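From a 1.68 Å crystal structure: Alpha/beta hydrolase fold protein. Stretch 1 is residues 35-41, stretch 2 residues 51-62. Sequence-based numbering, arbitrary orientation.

Stretch 1 35-41: PVLVVHG
Stretch 2 51-62: AMARFLVAEGLR

A largely buried strand packs against a helix through apolar side chains, and the chain leaving that helix pairs with the start of the strand as a parallel neighbour. Strand 35-39 is extended, with phi/psi -80/146, -134/126, -80/124, -111/123 and -123/110. Helix 51-58, which begins earlier in the chain, runs nearly antiparallel to it, at 159°, with the axes 9.0 Å apart at closest approach. The helix is kinked: the N atoms of F55 and L56 lack the regular i-4 helical bond; L56 N makes only a weak one to A53 O, 2.9 Å.

The strand alternates. V36 and V38 point toward the helix, both with chi1 t; L37 and V39 point away. V36 CG1 lies 3.8 Å from L56 CD1, and V36 CG2 lies 3.7 Å from L61 CD2. V38 lies two residues further along, its CA 6.7 Å from the CA of A53. V38 CG2 is 4.1 Å from A53 CB and 4.1 Å from L56 CD1. Alternation puts V36 and V38 on the side facing the helix, so CD1 of L56 (m, t) reaches both.

M52 is selenomethionine, with chi angles m, t, p. Its CE lies 3.9 Å from V38 CG1 and 3.6 Å from the backbone O of V39. Its SE is 3.9 Å from H40 CA. The CA-to-CB bond of H40 (chi1 p) points sideways, and the end of its side chain leads away; its ND1 donates to G41 O at 2.8 Å.

After the helix, E59 leaves helical phi/psi. G60 takes 79/34, where a CB would jam against the carbonyl O of E59. L61 (-116/162; m, p) and R62 (-106/144; p, t, t, chi4 91°) are extended. P35 (C-gamma endo) and R62 form the parallel bridge, CA to CA 4.7 Å. V36 N donates to R62 O at 2.8 Å, at 142°. The same oxygen receives a CA-H...O contact from P35 CA at 3.3 Å. Side chains of P35 and R62 share one sheet face: P35 CB is 3.8 Å from R62 CG and covers one face of the guanidinium.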

ATOM      1  N   PRO A  35     -16.857  -5.558  -0.963  1.00 20.94           N
ATOM      2  CA  PRO A  35     -15.897  -4.753  -0.199  1.00 20.00           C
ATOM      3  C   PRO A  35     -14.473  -5.223  -0.242  1.00 19.74           C
ATOM      4  O   PRO A  35     -14.199  -6.437  -0.272  1.00 19.43           O
ATOM      5  CB  PRO A  35     -16.454  -4.828   1.239  1.00 20.67           C
ATOM      6  CG  PRO A  35     -17.087  -6.178   1.284  1.00 20.76           C
ATOM      7  CD  PRO A  35     -17.715  -6.396  -0.083  1.00 22.39           C
ATOM      8  N   VAL A  36     -13.565  -4.248  -0.200  1.00 19.38           N
ATOM      9  CA  VAL A  36     -12.119  -4.481  -0.136  1.00 18.81           C
ATOM     10  C   VAL A  36     -11.490  -3.598   0.920  1.00 18.62           C
ATOM     11  O   VAL A  36     -11.663  -2.373   0.887  1.00 18.67           O
ATOM     12  CB  VAL A  36     -11.483  -4.127  -1.488  1.00 19.28           C
ATOM     13  CG1 VAL A  36      -9.989  -4.429  -1.470  1.00 19.23           C
ATOM     14  CG2 VAL A  36     -12.207  -4.861  -2.596  1.00 20.54           C
ATOM     15  N   LEU A  37     -10.764  -4.222   1.838  1.00 17.31           N
ATOM     16  CA  LEU A  37      -9.957  -3.504   2.794  1.00 17.46           C
ATOM     17  C   LEU A  37      -8.656  -3.106   2.096  1.00 16.96           C
ATOM     18  O   LEU A  37      -7.997  -3.942   1.511  1.00 17.95           O
ATOM     19  CB  LEU A  37      -9.626  -4.362   3.992  1.00 17.41           C
ATOM     20  CG  LEU A  37      -8.629  -3.797   5.017  1.00 18.26           C
ATOM     21  CD1 LEU A  37      -9.299  -2.678   5.823  1.00 18.91           C
ATOM     22  CD2 LEU A  37      -8.083  -4.919   5.858  1.00 19.45           C
ATOM     23  N   VAL A  38      -8.352  -1.819   2.087  1.00 17.16           N
ATOM     24  CA  VAL A  38      -7.191  -1.241   1.357  1.00 16.43           C
ATOM     25  C   VAL A  38      -6.194  -0.764   2.426  1.00 16.78           C
ATOM     26  O   VAL A  38      -6.562   0.069   3.276  1.00 17.48           O
ATOM     27  CB  VAL A  38      -7.649  -0.075   0.498  1.00 17.25           C
ATOM     28  CG1 VAL A  38      -6.488   0.510  -0.281  1.00 17.99           C
ATOM     29  CG2 VAL A  38      -8.683  -0.556  -0.485  1.00 18.59           C
ATOM     30  N   VAL A  39      -4.974  -1.272   2.350  1.00 16.49           N
ATOM     31  CA  VAL A  39      -3.989  -1.125   3.420  1.00 16.17           C
ATOM     32  C   VAL A  39      -2.717  -0.447   2.891  1.00 18.01           C
ATOM     33  O   VAL A  39      -1.943  -0.999   2.087  1.00 18.35           O
ATOM     34  CB  VAL A  39      -3.653  -2.497   4.007  1.00 16.20           C
ATOM     35  CG1 VAL A  39      -2.781  -2.321   5.245  1.00 16.36           C
ATOM     36  CG2 VAL A  39      -4.924  -3.321   4.309  1.00 17.54           C
ATOM     37  N   HIS A  40      -2.520   0.781   3.339  1.00 17.87           N
ATOM     38  CA  HIS A  40      -1.416   1.628   2.892  1.00 18.25           C
ATOM     39  C   HIS A  40      -0.036   1.187   3.405  1.00 18.15           C
ATOM     40  O   HIS A  40       0.120   0.465   4.411  1.00 17.98           O
ATOM     41  CB  HIS A  40      -1.705   3.121   3.277  1.00 18.27           C
ATOM     42  CG  HIS A  40      -1.634   3.388   4.728  1.00 18.69           C
ATOM     43  ND1 HIS A  40      -0.437   3.466   5.416  1.00 18.91           N
ATOM     44  CD2 HIS A  40      -2.610   3.655   5.641  1.00 18.40           C
ATOM     45  CE1 HIS A  40      -0.680   3.730   6.686  1.00 18.92           C
ATOM     46  NE2 HIS A  40      -1.979   3.846   6.849  1.00 18.61           N
ATOM     47  N   GLY A  41       0.976   1.727   2.743  1.00 19.66           N
ATOM     48  CA  GLY A  41       2.357   1.489   3.098  1.00 18.03           C
ATOM     49  C   GLY A  41       2.963   2.421   4.122  1.00 18.69           C
ATOM     50  O   GLY A  41       2.259   2.994   4.962  1.00 19.23           O
ATOM     51  N   ALA A  51      -5.962   6.811  -3.016  1.00 19.78           N
ATOM     52  CA  ALA A  51      -5.327   6.831  -4.326  1.00 19.99           C
ATOM     53  C   ALA A  51      -5.144   5.400  -4.841  1.00 20.31           C
ATOM     54  O   ALA A  51      -5.469   5.091  -5.997  1.00 18.80           O
ATOM     55  CB  ALA A  51      -3.975   7.544  -4.255  1.00 20.78           C
HETATM   56  N   MSE A  52      -4.708   4.508  -3.953  1.00 19.10           N
HETATM   57  CA  MSE A  52      -4.635   3.067  -4.266  1.00 19.06           C
HETATM   58  C   MSE A  52      -6.012   2.492  -4.684  1.00 19.86           C
HETATM   59  O   MSE A  52      -6.082   1.626  -5.557  1.00 18.61           O
HETATM   60  CB  MSE A  52      -4.144   2.269  -3.075  1.00 18.98           C
HETATM   61  CG  MSE A  52      -2.683   2.528  -2.692  1.00 19.75           C
HETATM   62 SE   MSE A  52      -2.301   1.722  -0.908  0.65 20.64          SE
HETATM   63  CE  MSE A  52      -2.772  -0.114  -1.274  1.00 18.91           C
ATOM     64  N   ALA A  53      -7.079   2.963  -4.027  1.00 19.64           N
ATOM     65  CA  ALA A  53      -8.427   2.407  -4.162  1.00 19.98           C
ATOM     66  C   ALA A  53      -9.172   2.927  -5.362  1.00 21.49           C
ATOM     67  O   ALA A  53     -10.233   2.356  -5.702  1.00 20.01           O
ATOM     68  CB  ALA A  53      -9.258   2.701  -2.935  1.00 21.05           C
ATOM     69  N   ARG A  54      -8.726   4.014  -6.000  1.00 20.96           N
ATOM     70  CA  ARG A  54      -9.592   4.565  -7.067  1.00 22.69           C
ATOM     71  C   ARG A  54      -9.972   3.562  -8.141  1.00 22.01           C
ATOM     72  O   ARG A  54     -11.127   3.568  -8.628  1.00 22.32           O
ATOM     73  CB  ARG A  54      -8.990   5.792  -7.768  1.00 26.27           C
ATOM     74  CG  ARG A  54      -9.027   7.068  -6.952  1.00 30.33           C
ATOM     75  CD  ARG A  54      -8.627   8.258  -7.850  1.00 33.36           C
ATOM     76  NE  ARG A  54      -8.668   9.436  -7.013  1.00 37.53           N
ATOM     77  CZ  ARG A  54      -7.618   9.961  -6.361  1.00 37.98           C
ATOM     78  NH1 ARG A  54      -6.386   9.493  -6.529  1.00 34.66           N
ATOM     79  NH2 ARG A  54      -7.816  11.036  -5.598  1.00 40.68           N
ATOM     80  N   PHE A  55      -9.033   2.732  -8.569  1.00 21.03           N
ATOM     81  CA  PHE A  55      -9.371   1.781  -9.646  1.00 21.54           C
ATOM     82  C   PHE A  55     -10.482   0.793  -9.209  1.00 21.72           C
ATOM     83  O   PHE A  55     -11.266   0.328 -10.027  1.00 22.73           O
ATOM     84  CB  PHE A  55      -8.119   1.048 -10.167  1.00 22.31           C
ATOM     85  CG  PHE A  55      -7.685  -0.120  -9.316  1.00 21.90           C
ATOM     86  CD1 PHE A  55      -6.911   0.069  -8.162  1.00 21.78           C
ATOM     87  CD2 PHE A  55      -8.005  -1.433  -9.683  1.00 23.13           C
ATOM     88  CE1 PHE A  55      -6.498  -1.007  -7.398  1.00 20.97           C
ATOM     89  CE2 PHE A  55      -7.573  -2.499  -8.927  1.00 21.03           C
ATOM     90  CZ  PHE A  55      -6.808  -2.286  -7.774  1.00 21.80           C
ATOM     91  N   LEU A  56     -10.538   0.464  -7.918  1.00 20.68           N
ATOM     92  CA  LEU A  56     -11.520  -0.464  -7.391  1.00 21.82           C
ATOM     93  C   LEU A  56     -12.906   0.146  -7.443  1.00 22.07           C
ATOM     94  O   LEU A  56     -13.886  -0.482  -7.910  1.00 21.87           O
ATOM     95  CB  LEU A  56     -11.165  -0.832  -5.942  1.00 21.57           C
ATOM     96  CG  LEU A  56      -9.929  -1.713  -5.757  1.00 22.64           C
ATOM     97  CD1 LEU A  56      -9.611  -1.856  -4.268  1.00 23.53           C
ATOM     98  CD2 LEU A  56     -10.025  -3.095  -6.371  1.00 22.98           C
ATOM     99  N   VAL A  57     -12.989   1.401  -7.030  1.00 23.59           N
ATOM    100  CA  VAL A  57     -14.273   2.102  -7.027  1.00 25.17           C
ATOM    101  C   VAL A  57     -14.797   2.185  -8.460  1.00 25.96           C
ATOM    102  O   VAL A  57     -16.003   1.923  -8.764  1.00 25.27           O
ATOM    103  CB  VAL A  57     -14.107   3.491  -6.385  1.00 26.65           C
ATOM    104  CG1 VAL A  57     -15.377   4.304  -6.608  1.00 28.66           C
ATOM    105  CG2 VAL A  57     -13.725   3.381  -4.875  1.00 28.10           C
ATOM    106  N   ALA A  58     -13.876   2.460  -9.393  1.00 25.67           N
ATOM    107  CA  ALA A  58     -14.250   2.526 -10.788  1.00 26.92           C
ATOM    108  C   ALA A  58     -14.726   1.176 -11.358  1.00 26.76           C
ATOM    109  O   ALA A  58     -15.526   1.121 -12.298  1.00 27.16           O
ATOM    110  CB  ALA A  58     -13.057   3.063 -11.587  1.00 28.23           C
ATOM    111  N   GLU A  59     -14.205   0.092 -10.825  1.00 25.13           N
ATOM    112  CA  GLU A  59     -14.578  -1.262 -11.186  1.00 26.49           C
ATOM    113  C   GLU A  59     -15.821  -1.778 -10.444  1.00 26.23           C
ATOM    114  O   GLU A  59     -16.183  -2.964 -10.561  1.00 26.90           O
ATOM    115  CB  GLU A  59     -13.408  -2.214 -10.899  1.00 26.82           C
ATOM    116  CG  GLU A  59     -12.255  -2.064 -11.879  1.00 28.83           C
ATOM    117  CD  GLU A  59     -12.355  -2.980 -13.101  1.00 32.56           C
ATOM    118  OE1 GLU A  59     -13.321  -3.739 -13.235  1.00 32.21           O
ATOM    119  OE2 GLU A  59     -11.384  -3.026 -13.893  1.00 37.90           O
ATOM    120  N   GLY A  60     -16.491  -0.927  -9.680  1.00 25.49           N
ATOM    121  CA  GLY A  60     -17.707  -1.397  -9.000  1.00 25.07           C
ATOM    122  C   GLY A  60     -17.460  -2.230  -7.743  1.00 23.70           C
ATOM    123  O   GLY A  60     -18.239  -3.169  -7.433  1.00 24.31           O
ATOM    124  N   LEU A  61     -16.395  -1.912  -7.008  1.00 22.88           N
ATOM    125  CA  LEU A  61     -16.184  -2.458  -5.669  1.00 22.72           C
ATOM    126  C   LEU A  61     -16.221  -1.311  -4.649  1.00 22.25           C
ATOM    127  O   LEU A  61     -16.099  -0.119  -5.021  1.00 21.43           O
ATOM    128  CB  LEU A  61     -14.854  -3.228  -5.582  1.00 24.09           C
ATOM    129  CG  LEU A  61     -14.788  -4.504  -6.460  1.00 25.51           C
ATOM    130  CD1 LEU A  61     -14.244  -4.176  -7.835  1.00 27.44           C
ATOM    131  CD2 LEU A  61     -13.870  -5.534  -5.809  1.00 26.85           C
ATOM    132  N   ARG A  62     -16.418  -1.648  -3.361  1.00 21.64           N
ATOM    133  CA  ARG A  62     -16.395  -0.646  -2.331  1.00 21.92           C
ATOM    134  C   ARG A  62     -15.107  -0.808  -1.580  1.00 20.83           C
ATOM    135  O   ARG A  62     -14.619  -1.925  -1.433  1.00 20.93           O
ATOM    136  CB  ARG A  62     -17.639  -0.645  -1.417  1.00 23.84           C
ATOM    137  CG  ARG A  62     -17.678  -1.566  -0.240  1.00 27.05           C
ATOM    138  CD  ARG A  62     -19.051  -1.422   0.480  1.00 29.76           C
ATOM    139  NE  ARG A  62     -19.336  -2.372   1.585  1.00 32.41           N
ATOM    140  CZ  ARG A  62     -19.047  -2.160   2.891  1.00 32.47           C
ATOM    141  NH1 ARG A  62     -18.433  -1.057   3.300  1.00 30.75           N
ATOM    142  NH2 ARG A  62     -19.402  -3.058   3.811  1.00 34.60           N
TER